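Long-range contacts in 223aa long hypothetical arylmalonate decarboxylase (Sulfolobus tokodaii, PDB 2DGD), which probably works as an arylmalonate decarboxylase or a related lyase, with two alpha/beta lobes in each subunit of an octamer: residues 16-22 and 180-186; 169-173 and 195-199. All coordinates share one frame; numbering follows the deposited sequence.

Contact 1. Residues 16-22 and 180-186; sequences NAGMEYD and TALSTYE
Asp-22, on the first turn of helix 19-26, puts its carboxylate over the loop 180-186 and shares the local donors between its two oxygens. OD1 takes the N-H of Thr-184 with its syn lone pair (N to OD1 2.8 Å), and Asn-203 ND2 adds a second bond to the same oxygen. OD2 is gripped from opposite faces of the carboxylate plane, by Ser-183 OG at 2.8 Å on one face and by Tyr-185 N at 3.2 Å on the other. Ser-183 holds OG anti to its backbone N (chi1 174°), which carries the hydroxyl to Asp-22 and past CD2 of Tyr-21. With these donors on several sides, the carboxylate is fixed in rotation. A leucine in place of Asp-22 would probably leave the backbone N-H groups of Thr-184 and Tyr-185 without their acceptor and set the Ser-183 hydroxyl free to turn. One residue back, Tyr-21 OH donates to the syn lone pair of Glu-186 OE1 at 2.7 Å. The two side chains cross at about a right angle, yet ring and carboxylate lie nearly coplanar, 26° apart, with OE1 at the ring edge. A glycerol, probably from the crystallisation liquor, lies near Tyr-21. At the helix start Asn-16 OD1 accepts Met-19 N (2.9 Å) in an Asx motif, while its ND2 reaches across to Thr-180 O in a weak bond of 3.3 Å. Selenomethionine Met-19 slants over Thr-180, CE to CG2 3.6 Å. Strand 6-13 and helix 19-26 belong to one lobe and the loop to the other. The loop donates to Asp-22 while Tyr-21 and, weakly, Asn-16 donate the other way, so polar bonds running in both directions tie the lobes together.

Contact 2. Residues 169-173 and 195-199; sequences VLKAD and LDMPV
This is an apolar contact between two loops at the edge of a beta-alpha-beta crossover, at the end of the four-stranded parallel sheet where strands 174-177 and 199-201 begin. Residues 169-173 lead from helix 166-169 into the first of these neighbouring strands; residues 195-199 lead from the crossover helix 187-195 into the second. No hydrogen bond joins the two segments, and side-chain packing with a few carbonyl contacts does the work. Val-169 opens a type I turn that runs to Ala-172, and its CG1 branch, anti to the backbone N (chi1 169°), meets CD1 of Leu-195 at 3.5 Å, the two side chains crossing at about a right angle. Both also pack on Val-175 of strand 174-177, and Val-169 reaches Trp-112 of strand 110-115 as well. Leu-170 has its CD2 4.4 Å from CD2 of Leu-195 and also packs on Lys-215 of a third subunit, which places this corner at a subunit interface. Farther along, the ring of Pro-198 sits beside the turn's exit, with CD 3.5 Å from Asp-173 O. The carboxylate of Asp-173 faces elsewhere: its OD2 accepts the backbone N-H groups of Arg-109 and Lys-110, fastening the residue after the turn to the backbone where strand 110-115 begins. The centre of the contact is the selenomethionine Met-197. Its chain runs out extended from CG and then bends at the selenium (chi3 83°), bringing the terminal methyl over one face of the turn. CE stands 4.1 Å from Leu-170 CD2 and 3.2 Å from Val-169 O, the same carbonyl oxygen that accepts the turn-closing hydrogen bond from Ala-172 N.

The segments alternate along the chain, 16-22, 169-173, 180-186 and 195-199. The two contacts do not touch: their centres are 22 Å apart and their nearest atoms about 7 Å. They share strand 174-177 and the crossover that follows it. Contact 2 sits where this strand and strand 199-201 begin; contact 1 uses the loop that leaves the strand's other end for helix 187-195. Contact 1 joins this lobe to the one holding the three-stranded sheet, near the middle of the subunit, whereas contact 2 lies peripherally, within the four-stranded lobe. One crossover thus carries an interlobe junction at one end and apolar packing at the other.

Contact 1. Residues 16-22 and 180-186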
loop_
_atom_site.group_PDB
_atom_site.type_symbol
_atom_site.label_atom_id
_atom_site.label_comp_id
_atom_site.label_asym_id
_atom_site.label_seq_id
_atom_site.Cartn_x
_atom_site.Cartn_y
_atom_site.Cartn_z
ATOM N N ASN A 16 -12.180 6.965 -34.133
ATOM C CA ASN A 16 -10.953 6.767 -33.381
ATOM C C ASN A 16 -11.356 6.445 -31.943
ATOM O O ASN A 16 -11.936 7.287 -31.258
ATOM C CB ASN A 16 -10.103 8.037 -33.403
ATOM C CG ASN A 16 -8.808 7.883 -32.625
ATOM O OD1 ASN A 16 -8.804 7.433 -31.479
ATOM N ND2 ASN A 16 -7.699 8.266 -33.247
ATOM N N ALA A 17 -11.055 5.239 -31.479
ATOM C CA ALA A 17 -11.423 4.866 -30.121
ATOM C C ALA A 17 -10.225 4.650 -29.208
ATOM O O ALA A 17 -10.381 4.232 -28.064
ATOM C CB ALA A 17 -12.288 3.614 -30.140
ATOM N N GLY A 18 -9.032 4.954 -29.701
ATOM C CA GLY A 18 -7.850 4.752 -28.889
ATOM C C GLY A 18 -7.189 5.988 -28.309
ATOM O O GLY A 18 -6.620 5.932 -27.219
HETATM N N MSE A 19 -7.265 7.109 -29.017
HETATM C CA MSE A 19 -6.621 8.328 -28.556
HETATM C C MSE A 19 -7.161 8.927 -27.263
HETATM O O MSE A 19 -6.391 9.378 -26.423
HETATM C CB MSE A 19 -6.644 9.386 -29.664
HETATM C CG MSE A 19 -6.007 10.701 -29.235
HETATM SE SE MSE A 19 -5.580 11.903 -30.673
HETATM C CE MSE A 19 -3.706 12.167 -30.276
ATOM N N GLU A 20 -8.473 8.955 -27.100
ATOM C CA GLU A 20 -9.054 9.525 -25.896
ATOM C C GLU A 20 -8.587 8.758 -24.670
ATOM O O GLU A 20 -8.274 9.347 -23.637
ATOM C CB GLU A 20 -10.578 9.522 -26.007
ATOM C CG GLU A 20 -11.076 10.485 -27.072
ATOM C CD GLU A 20 -12.507 10.239 -27.473
ATOM O OE1 GLU A 20 -12.815 9.106 -27.883
ATOM O OE2 GLU A 20 -13.329 11.176 -27.389
ATOM N N TYR A 21 -8.524 7.438 -24.788
ATOM C CA TYR A 21 -8.075 6.598 -23.682
ATOM C C TYR A 21 -6.617 6.913 -23.336
ATOM O O TYR A 21 -6.292 7.150 -22.176
ATOM C CB TYR A 21 -8.213 5.123 -24.055
ATOM C CG TYR A 21 -7.578 4.182 -23.061
ATOM C CD1 TYR A 21 -8.244 3.810 -21.886
ATOM C CD2 TYR A 21 -6.299 3.669 -23.286
ATOM C CE1 TYR A 21 -7.647 2.945 -20.968
ATOM C CE2 TYR A 21 -5.697 2.808 -22.374
ATOM C CZ TYR A 21 -6.373 2.449 -21.222
ATOM O OH TYR A 21 -5.763 1.586 -20.342
ATOM N N ASP A 22 -5.745 6.908 -24.342
ATOM C CA ASP A 22 -4.330 7.214 -24.136
ATOM C C ASP A 22 -4.150 8.569 -23.460
ATOM O O ASP A 22 -3.445 8.685 -22.458
ATOM C CB ASP A 22 -3.575 7.223 -25.469
ATOM C CG ASP A 22 -3.166 5.837 -25.919
ATOM O OD1 ASP A 22 -2.611 5.713 -27.031
ATOM O OD2 ASP A 22 -3.390 4.871 -25.163
ATOM N N THR A 180 -2.907 7.679 -34.380
ATOM C CA THR A 180 -3.458 7.997 -33.076
ATOM C C THR A 180 -4.625 7.107 -32.699
ATOM O O THR A 180 -5.121 7.192 -31.578
ATOM C CB THR A 180 -3.930 9.454 -33.012
ATOM O OG1 THR A 180 -4.968 9.661 -33.977
ATOM C CG2 THR A 180 -2.780 10.397 -33.285
ATOM N N ALA A 181 -5.068 6.259 -33.624
ATOM C CA ALA A 181 -6.187 5.348 -33.339
ATOM C C ALA A 181 -5.727 4.181 -32.452
ATOM O O ALA A 181 -6.531 3.548 -31.773
ATOM C CB ALA A 181 -6.778 4.819 -34.625
ATOM N N LEU A 182 -4.427 3.900 -32.471
ATOM C CA LEU A 182 -3.868 2.839 -31.651
ATOM C C LEU A 182 -3.693 3.321 -30.217
ATOM O O LEU A 182 -3.192 4.420 -29.979
ATOM C CB LEU A 182 -2.501 2.418 -32.188
ATOM C CG LEU A 182 -2.414 1.557 -33.450
ATOM C CD1 LEU A 182 -0.948 1.382 -33.833
ATOM C CD2 LEU A 182 -3.073 0.201 -33.213
ATOM N N SER A 183 -4.123 2.511 -29.261
ATOM C CA SER A 183 -3.949 2.853 -27.859
ATOM C C SER A 183 -2.591 2.259 -27.498
ATOM O O SER A 183 -2.460 1.041 -27.300
ATOM C CB SER A 183 -5.037 2.215 -27.018
ATOM O OG SER A 183 -4.780 2.438 -25.649
ATOM N N THR A 184 -1.583 3.121 -27.424
ATOM C CA THR A 184 -0.222 2.685 -27.154
ATOM C C THR A 184 0.300 2.934 -25.749
ATOM O O THR A 184 1.450 2.638 -25.458
ATOM C CB THR A 184 0.733 3.351 -28.149
ATOM O OG1 THR A 184 0.484 4.763 -28.163
ATOM C CG2 THR A 184 0.511 2.801 -29.544
ATOM N N TYR A 185 -0.542 3.462 -24.873
ATOM C CA TYR A 185 -0.118 3.758 -23.508
ATOM C C TYR A 185 0.702 2.650 -22.835
ATOM O O TYR A 185 1.755 2.922 -22.268
ATOM C CB TYR A 185 -1.330 4.088 -22.641
ATOM C CG TYR A 185 -0.945 4.537 -21.259
ATOM C CD1 TYR A 185 -1.220 3.751 -20.140
ATOM C CD2 TYR A 185 -0.267 5.736 -21.072
ATOM C CE1 TYR A 185 -0.825 4.155 -18.872
ATOM C CE2 TYR A 185 0.128 6.148 -19.810
ATOM C CZ TYR A 185 -0.152 5.352 -18.716
ATOM O OH TYR A 185 0.246 5.767 -17.471
ATOM N N GLU A 186 0.222 1.411 -22.891
ATOM C CA GLU A 186 0.935 0.294 -22.274
ATOM C C GLU A 186 2.010 -0.301 -23.185
ATOM O O GLU A 186 3.175 -0.414 -22.796
ATOM C CB GLU A 186 -0.041 -0.822 -21.866
ATOM C CG GLU A 186 -1.086 -0.434 -20.836
ATOM C CD GLU A 186 -2.323 0.226 -21.448
ATOM O OE1 GLU A 186 -3.222 0.639 -20.670
ATOM O OE2 GLU A 186 -2.405 0.324 -22.702
#

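Contact 2. Residues 169-173 and 195-199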
loop_
_atom_site.group_PDB
_atom_site.type_symbol
_atom_site.label_atom_id
_atom_site.label_comp_id
_atom_site.label_asym_id
_atom_site.label_seq_id
_atom_site.Cartn_x
_atom_site.Cartn_y
_atom_site.Cartn_z
ATOM N N VAL A 169 15.102 -3.876 -35.450
ATOM C CA VAL A 169 14.746 -2.877 -34.451
ATOM C C VAL A 169 15.946 -2.470 -33.616
ATOM O O VAL A 169 16.115 -1.288 -33.305
ATOM C CB VAL A 169 13.628 -3.382 -33.511
ATOM C CG1 VAL A 169 13.471 -2.435 -32.332
ATOM C CG2 VAL A 169 12.316 -3.469 -34.266
ATOM N N LEU A 170 16.778 -3.449 -33.265
ATOM C CA LEU A 170 17.966 -3.198 -32.454
ATOM C C LEU A 170 18.999 -2.371 -33.176
ATOM O O LEU A 170 19.968 -1.937 -32.574
ATOM C CB LEU A 170 18.599 -4.513 -32.005
ATOM C CG LEU A 170 17.767 -5.310 -31.004
ATOM C CD1 LEU A 170 18.538 -6.545 -30.581
ATOM C CD2 LEU A 170 17.435 -4.446 -29.791
ATOM N N LYS A 171 18.795 -2.161 -34.470
ATOM C CA LYS A 171 19.724 -1.364 -35.257
ATOM C C LYS A 171 19.307 0.100 -35.272
ATOM O O LYS A 171 20.052 0.960 -35.728
ATOM C CB LYS A 171 19.783 -1.872 -36.698
ATOM C CG LYS A 171 20.356 -3.260 -36.857
ATOM C CD LYS A 171 20.174 -3.721 -38.286
ATOM C CE LYS A 171 20.773 -5.086 -38.522
ATOM N NZ LYS A 171 20.425 -5.520 -39.900
ATOM N N ALA A 172 18.109 0.383 -34.776
ATOM C CA ALA A 172 17.595 1.747 -34.760
ATOM C C ALA A 172 17.947 2.495 -33.479
ATOM O O ALA A 172 18.406 1.900 -32.502
ATOM C CB ALA A 172 16.076 1.727 -34.950
ATOM N N ASP A 173 17.744 3.808 -33.495
ATOM C CA ASP A 173 18.014 4.636 -32.328
ATOM C C ASP A 173 16.722 4.764 -31.548
ATOM O O ASP A 173 16.723 5.120 -30.369
ATOM C CB ASP A 173 18.470 6.036 -32.734
ATOM C CG ASP A 173 19.797 6.031 -33.435
ATOM O OD1 ASP A 173 20.733 5.407 -32.901
ATOM O OD2 ASP A 173 19.910 6.655 -34.513
ATOM N N LEU A 195 13.396 -3.070 -25.212
ATOM C CA LEU A 195 14.347 -2.702 -26.252
ATOM C C LEU A 195 15.420 -1.730 -25.772
ATOM O O LEU A 195 16.421 -1.520 -26.451
ATOM C CB LEU A 195 13.609 -2.088 -27.440
ATOM C CG LEU A 195 12.544 -2.952 -28.107
ATOM C CD1 LEU A 195 11.934 -2.173 -29.246
ATOM C CD2 LEU A 195 13.156 -4.242 -28.618
ATOM N N ASP A 196 15.208 -1.139 -24.606
ATOM C CA ASP A 196 16.157 -0.185 -24.049
ATOM C C ASP A 196 16.464 0.957 -25.018
ATOM O O ASP A 196 17.617 1.282 -25.268
ATOM C CB ASP A 196 17.459 -0.887 -23.658
ATOM C CG ASP A 196 18.447 0.055 -22.970
ATOM O OD1 ASP A 196 19.619 -0.339 -22.768
ATOM O OD2 ASP A 196 18.052 1.194 -22.626
HETATM N N MSE A 197 15.421 1.562 -25.562
HETATM C CA MSE A 197 15.563 2.685 -26.484
HETATM C C MSE A 197 14.224 3.394 -26.507
HETATM O O MSE A 197 13.196 2.806 -26.179
HETATM C CB MSE A 197 15.908 2.202 -27.892
HETATM C CG MSE A 197 14.839 1.323 -28.527
HETATM SE SE MSE A 197 15.134 0.973 -30.404
HETATM C CE MSE A 197 16.386 -0.517 -30.202
ATOM N N PRO A 198 14.210 4.673 -26.886
ATOM C CA PRO A 198 12.911 5.345 -26.904
ATOM C C PRO A 198 11.940 4.726 -27.913
ATOM O O PRO A 198 12.307 4.418 -29.047
ATOM C CB PRO A 198 13.275 6.794 -27.231
ATOM C CG PRO A 198 14.544 6.667 -28.001
ATOM C CD PRO A 198 15.292 5.597 -27.258
ATOM N N VAL A 199 10.707 4.511 -27.474
ATOM C CA VAL A 199 9.668 3.962 -28.328
ATOM C C VAL A 199 8.607 5.049 -28.336
ATOM O O VAL A 199 7.896 5.228 -27.350
ATOM C CB VAL A 199 9.098 2.656 -27.746
ATOM C CG1 VAL A 199 7.976 2.134 -28.633
ATOM C CG2 VAL A 199 10.204 1.621 -27.637
#